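Local coordinates for universal stress protein (Archaeoglobus fulgidus, PDB 3LOQ) that binds adenosine monophosphate and belongs to the universal stress protein A family, although its cellular role remains unknown, at residues 172-177 with 202-207; 253-258 with 281-286. One frame throughout, in Å; residues are numbered along the deposited sequence.

Interaction 1 (172-177 with 202-207); sequences RVLVAY and HIIHVS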
loop_
_atom_site.group_PDB
_atom_site.type_symbol
_atom_site.label_atom_id
_atom_site.label_comp_id
_atom_site.label_asym_id
_atom_site.label_seq_id
_atom_site.Cartn_x
_atom_site.Cartn_y
_atom_site.Cartn_z
ATOM N N ARG A 172 6.787 -1.403 -14.374
ATOM C CA ARG A 172 6.763 0.022 -14.682
ATOM C C ARG A 172 6.251 0.748 -13.445
ATOM O O ARG A 172 5.052 0.797 -13.175
ATOM C CB ARG A 172 5.871 0.315 -15.905
ATOM C CG ARG A 172 6.496 0.014 -17.292
ATOM C CD ARG A 172 5.418 -0.407 -18.332
ATOM N NE ARG A 172 5.355 -1.867 -18.454
ATOM C CZ ARG A 172 4.244 -2.599 -18.420
ATOM N NH1 ARG A 172 3.056 -2.027 -18.287
ATOM N NH2 ARG A 172 4.322 -3.920 -18.520
ATOM N N VAL A 173 7.171 1.273 -12.660
ATOM C CA VAL A 173 6.797 1.936 -11.429
ATOM C C VAL A 173 6.688 3.431 -11.653
ATOM O O VAL A 173 7.625 4.053 -12.144
ATOM C CB VAL A 173 7.813 1.648 -10.337
ATOM C CG1 VAL A 173 7.427 2.380 -9.038
ATOM C CG2 VAL A 173 7.909 0.139 -10.128
ATOM N N LEU A 174 5.523 3.981 -11.319
ATOM C CA LEU A 174 5.265 5.416 -11.387
ATOM C C LEU A 174 5.298 6.045 -9.985
ATOM O O LEU A 174 4.538 5.656 -9.088
ATOM C CB LEU A 174 3.900 5.683 -12.027
ATOM C CG LEU A 174 3.434 7.145 -12.054
ATOM C CD1 LEU A 174 4.418 8.090 -12.767
ATOM C CD2 LEU A 174 2.058 7.240 -12.674
ATOM N N VAL A 175 6.172 7.025 -9.804
ATOM C CA VAL A 175 6.297 7.687 -8.515
ATOM C C VAL A 175 5.732 9.096 -8.580
ATOM O O VAL A 175 6.205 9.934 -9.338
ATOM C CB VAL A 175 7.759 7.732 -8.038
ATOM C CG1 VAL A 175 7.842 8.330 -6.639
ATOM C CG2 VAL A 175 8.363 6.329 -8.060
ATOM N N ALA A 176 4.686 9.342 -7.810
ATOM C CA ALA A 176 4.218 10.703 -7.618
ATOM C C ALA A 176 5.218 11.378 -6.673
ATOM O O ALA A 176 5.406 10.935 -5.539
ATOM C CB ALA A 176 2.815 10.688 -7.033
ATOM N N TYR A 177 5.894 12.419 -7.152
ATOM C CA TYR A 177 7.050 12.938 -6.438
ATOM C C TYR A 177 7.020 14.455 -6.273
ATOM O O TYR A 177 6.966 15.195 -7.249
ATOM C CB TYR A 177 8.342 12.507 -7.147
ATOM C CG TYR A 177 9.601 12.940 -6.423
ATOM C CD1 TYR A 177 10.090 12.219 -5.340
ATOM C CD2 TYR A 177 10.296 14.072 -6.820
ATOM C CE1 TYR A 177 11.246 12.616 -4.666
ATOM C CE2 TYR A 177 11.459 14.484 -6.158
ATOM C CZ TYR A 177 11.927 13.754 -5.088
ATOM O OH TYR A 177 13.076 14.168 -4.447
ATOM N N HIS A 202 9.341 5.631 -13.456
ATOM C CA HIS A 202 8.679 6.808 -13.978
ATOM C C HIS A 202 8.384 7.719 -12.813
ATOM O O HIS A 202 7.948 7.261 -11.773
ATOM C CB HIS A 202 7.383 6.422 -14.697
ATOM C CG HIS A 202 7.590 5.963 -16.107
ATOM N ND1 HIS A 202 7.791 4.639 -16.441
ATOM C CD2 HIS A 202 7.640 6.658 -17.271
ATOM C CE1 HIS A 202 7.938 4.534 -17.749
ATOM N NE2 HIS A 202 7.855 5.744 -18.277
ATOM N N ILE A 203 8.639 9.006 -12.990
ATOM C CA ILE A 203 8.451 9.986 -11.935
ATOM C C ILE A 203 7.562 11.097 -12.463
ATOM O O ILE A 203 7.871 11.691 -13.492
ATOM C CB ILE A 203 9.797 10.584 -11.504
ATOM C CG1 ILE A 203 10.752 9.469 -11.075
ATOM C CG2 ILE A 203 9.606 11.593 -10.373
ATOM C CD1 ILE A 203 12.100 9.950 -10.674
ATOM N N ILE A 204 6.439 11.350 -11.796
ATOM C CA ILE A 204 5.607 12.496 -12.146
ATOM C C ILE A 204 5.581 13.543 -11.032
ATOM O O ILE A 204 5.407 13.216 -9.859
ATOM C CB ILE A 204 4.165 12.085 -12.513
ATOM C CG1 ILE A 204 3.323 13.323 -12.852
ATOM C CG2 ILE A 204 3.516 11.274 -11.380
ATOM C CD1 ILE A 204 1.923 12.997 -13.382
ATOM N N HIS A 205 5.762 14.806 -11.392
ATOM C CA HIS A 205 5.543 15.876 -10.422
ATOM C C HIS A 205 4.481 16.819 -10.960
ATOM O O HIS A 205 4.574 17.290 -12.093
ATOM C CB HIS A 205 6.832 16.640 -10.135
ATOM C CG HIS A 205 6.631 17.899 -9.348
ATOM N ND1 HIS A 205 6.078 17.904 -8.084
ATOM C CD2 HIS A 205 6.937 19.185 -9.629
ATOM C CE1 HIS A 205 6.043 19.147 -7.625
ATOM N NE2 HIS A 205 6.562 19.942 -8.546
ATOM N N VAL A 206 3.464 17.083 -10.155
ATOM C CA VAL A 206 2.392 17.965 -10.580
ATOM C C VAL A 206 2.612 19.337 -9.979
ATOM O O VAL A 206 2.855 19.447 -8.781
ATOM C CB VAL A 206 1.032 17.477 -10.049
ATOM C CG1 VAL A 206 -0.084 18.335 -10.601
ATOM C CG2 VAL A 206 0.811 16.005 -10.370
ATOM N N SER A 207 2.528 20.378 -10.797
ATOM C CA SER A 207 2.347 21.731 -10.271
ATOM C C SER A 207 2.215 22.748 -11.380
ATOM O O SER A 207 2.939 22.683 -12.378
ATOM C CB SER A 207 3.482 22.146 -9.332
ATOM O OG SER A 207 3.052 23.182 -8.458
#

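Interaction 2 (253-258 with 281-286); sequences TTIFMG and SPVPVF. With ACT (acetate ion), chain H.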
loop_
_atom_site.group_PDB
_atom_site.type_symbol
_atom_site.label_atom_id
_atom_site.label_comp_id
_atom_site.label_asym_id
_atom_site.label_seq_id
_atom_site.Cartn_x
_atom_site.Cartn_y
_atom_site.Cartn_z
ATOM N N THR A 253 2.643 -0.195 -13.820
ATOM C CA THR A 253 2.127 -1.389 -13.140
ATOM C C THR A 253 1.863 -1.172 -11.631
ATOM O O THR A 253 1.187 -1.970 -10.981
ATOM C CB THR A 253 3.105 -2.552 -13.322
ATOM O OG1 THR A 253 4.415 -2.139 -12.914
ATOM C CG2 THR A 253 3.169 -2.952 -14.791
ATOM N N THR A 254 2.399 -0.093 -11.069
ATOM C CA THR A 254 2.098 0.245 -9.687
ATOM C C THR A 254 2.406 1.722 -9.499
ATOM O O THR A 254 3.171 2.300 -10.271
ATOM C CB THR A 254 2.890 -0.639 -8.699
ATOM O OG1 THR A 254 2.446 -0.413 -7.353
ATOM C CG2 THR A 254 4.361 -0.346 -8.786
ATOM N N ILE A 255 1.780 2.344 -8.508
ATOM C CA ILE A 255 2.053 3.742 -8.203
ATOM C C ILE A 255 2.638 3.834 -6.802
ATOM O O ILE A 255 2.081 3.261 -5.866
ATOM C CB ILE A 255 0.774 4.580 -8.236
ATOM C CG1 ILE A 255 0.220 4.650 -9.655
ATOM C CG2 ILE A 255 1.061 5.989 -7.737
ATOM C CD1 ILE A 255 -1.247 5.094 -9.711
ATOM N N PHE A 256 3.776 4.517 -6.661
ATOM C CA PHE A 256 4.370 4.739 -5.347
ATOM C C PHE A 256 4.151 6.201 -5.010
ATOM O O PHE A 256 4.262 7.067 -5.885
ATOM C CB PHE A 256 5.868 4.464 -5.340
ATOM C CG PHE A 256 6.240 3.008 -5.272
ATOM C CD1 PHE A 256 5.336 2.017 -5.608
ATOM C CD2 PHE A 256 7.530 2.634 -4.896
ATOM C CE1 PHE A 256 5.694 0.664 -5.558
ATOM C CE2 PHE A 256 7.897 1.292 -4.843
ATOM C CZ PHE A 256 6.972 0.305 -5.177
HETATM N N MSE A 257 3.848 6.488 -3.750
HETATM C CA MSE A 257 3.689 7.879 -3.328
HETATM C C MSE A 257 3.975 8.040 -1.836
HETATM O O MSE A 257 4.128 7.055 -1.113
HETATM C CB MSE A 257 2.284 8.392 -3.680
HETATM C CG MSE A 257 1.150 7.655 -2.994
HETATM SE SE MSE A 257 -0.599 7.951 -3.858
HETATM C CE MSE A 257 -0.557 9.893 -4.049
ATOM N N GLY A 258 4.055 9.285 -1.384
ATOM C CA GLY A 258 4.270 9.578 0.017
ATOM C C GLY A 258 3.057 10.235 0.637
ATOM O O GLY A 258 2.261 10.842 -0.058
ATOM N N SER A 281 -7.432 3.939 -8.907
ATOM C CA SER A 281 -6.319 3.249 -9.545
ATOM C C SER A 281 -6.669 1.801 -9.837
ATOM O O SER A 281 -7.203 1.099 -8.980
ATOM C CB SER A 281 -5.039 3.316 -8.700
ATOM O OG SER A 281 -4.087 2.390 -9.195
ATOM N N PRO A 282 -6.359 1.353 -11.060
ATOM C CA PRO A 282 -6.538 -0.025 -11.523
ATOM C C PRO A 282 -5.344 -0.906 -11.121
ATOM O O PRO A 282 -5.370 -2.117 -11.380
ATOM C CB PRO A 282 -6.581 0.115 -13.053
ATOM C CG PRO A 282 -6.137 1.536 -13.357
ATOM C CD PRO A 282 -5.716 2.191 -12.079
ATOM N N VAL A 283 -4.315 -0.308 -10.516
ATOM C CA VAL A 283 -3.130 -1.063 -10.081
ATOM C C VAL A 283 -2.812 -0.803 -8.608
ATOM O O VAL A 283 -3.362 0.112 -7.996
ATOM C CB VAL A 283 -1.865 -0.777 -10.954
ATOM C CG1 VAL A 283 -2.138 -1.090 -12.430
ATOM C CG2 VAL A 283 -1.360 0.682 -10.770
ATOM N N PRO A 284 -1.940 -1.627 -8.021
ATOM C CA PRO A 284 -1.748 -1.435 -6.581
ATOM C C PRO A 284 -1.000 -0.132 -6.268
ATOM O O PRO A 284 -0.124 0.287 -7.026
ATOM C CB PRO A 284 -0.941 -2.674 -6.166
ATOM C CG PRO A 284 -1.291 -3.730 -7.266
ATOM C CD PRO A 284 -1.412 -2.917 -8.509
ATOM N N VAL A 285 -1.366 0.510 -5.162
ATOM C CA VAL A 285 -0.723 1.751 -4.743
ATOM C C VAL A 285 0.040 1.574 -3.428
ATOM O O VAL A 285 -0.523 1.151 -2.415
ATOM C CB VAL A 285 -1.742 2.895 -4.653
ATOM C CG1 VAL A 285 -1.053 4.209 -4.257
ATOM C CG2 VAL A 285 -2.452 3.036 -5.997
ATOM N N PHE A 286 1.333 1.888 -3.470
ATOM C CA PHE A 286 2.219 1.817 -2.311
ATOM C C PHE A 286 2.373 3.231 -1.739
ATOM O O PHE A 286 2.728 4.169 -2.462
ATOM C CB PHE A 286 3.570 1.274 -2.780
ATOM C CG PHE A 286 4.634 1.169 -1.710
ATOM C CD1 PHE A 286 4.696 0.060 -0.871
ATOM C CD2 PHE A 286 5.633 2.133 -1.609
ATOM C CE1 PHE A 286 5.697 -0.062 0.084
ATOM C CE2 PHE A 286 6.654 2.011 -0.659
ATOM C CZ PHE A 286 6.684 0.915 0.185
HETATM C C ACT H . 3.121 13.081 -3.739
HETATM O O ACT H . 3.877 13.708 -4.548
HETATM O OXT ACT H . 3.704 12.232 -2.962
HETATM C CH3 ACT H . 1.607 13.331 -3.759
#

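Interaction 1 (172-177 with 202-207)
Val-173 to Tyr-177 and His-202 to His-205 pair as the parallel neighbours of a beta-alpha-beta unit whose connection is helix 181-197; their axes are twisted 23° from parallel. Four backbone bonds alternate between them: His-202 N donates to Val-173 O (2.7 Å), Val-175 N to His-202 O, Ile-204 N to Val-175 O (2.8 Å), and Tyr-177 N to Ile-204 O. On the face carrying Leu-174, Ala-176, His-202 and Ile-204, methyl CD1 of Leu-174 slants across the branch methyl CG2 of Ile-204 at 3.6 Å. Helix 239-249 packs over this side. The ring of His-202 meets those of His-231 and His-233 on the neighbouring strand; its ND1 is buried and has no partner in the model. On the other face, Ile-203 CG2 rests on Tyr-177 CB at 3.6 Å, the two side chains lying alongside and pointing the same way, beneath helices 181-197 and 213-225. Past the last backbone bond, the imidazole of His-205, level with Tyr-177, gives Tyr-177 O a weak hydrogen bond through ND1 (3.0 Å, only 125° at the hydrogen). A parallel pair with helices packed on both faces is characteristic of the three-layer alpha/beta fold of universal stress proteins.

Interaction 2 (253-258 with 281-286)
Strand 254-258 runs parallel to the start of strand 285-288, with Ile-255 paired to Val-285 and Phe-256 to Phe-286, through bonds from Ile-255 N to Pro-284 O (3.2 Å), Phe-286 N to Ile-255 O (2.9 Å) and Met-257 N to Phe-286 O. Pro-284 O is gripped twice: Ile-255 N arrives in the carbonyl plane, whereas the hydroxyl OG1 of Thr-254 donates from above it, 47° out, at 2.7 Å. With OG1 anti to the backbone N (chi1 -172°) the hydroxyl lies beside its own carbonyl carbon, within reach of Pro-284 O; it is also hydrogen-bonded to Tyr-158 OH. On the same face as Phe-256, CD2 of Phe-286 stands over the centre of the Phe-256 ring, 3.7 Å above its plane, while Phe-286 CB presses on Phe-256 CD1 at 3.4 Å. The two rings are oblique, their planes at 39°, and Tyr-158 and Tyr-189 meet Phe-286 edge-to-face. The opposite face holds Ile-255 and Val-285 against helix 273-280. Next to them the selenium of Met-257, a selenomethionine, crosses Val-285 CG1 at 3.8 Å. Before the strand begins, Val-283 CB lies against Thr-253 O, and Ser-281 OG holds the turn after helix 273-280 by donating to Val-283 O (2.7 Å). Gly-258 N makes a weak bond to an acetate, probably from the crystallisation liquor. An aromatic cluster reaching helix 181-197 on one face and helix 273-280 on the other fit a parallel strand pair inside the alpha/beta sandwich of the universal stress protein fold.

How the interactions relate
From the N terminus, strand 172-176 leaves through helix 181-197 and returns at strand 200-206, where interaction 1 closes the first loop. The chain then adds helix 213-225, strand 230-235 and helix 239-249 before strand 254-258 opens interaction 2, closed after helices 265-271 and 273-280. The loops are in series, neither nested nor crossed. They meet because strand 254-258 lies beside strand 172-176 on the side away from strand 200-206; Arg-172 O and Leu-174 O probably accept bonds from Thr-253 N and Phe-256 N. Strand 285-288 in turn pairs antiparallel with strand 157-160, continuing the sheet into the N-terminal half, which binds AMP.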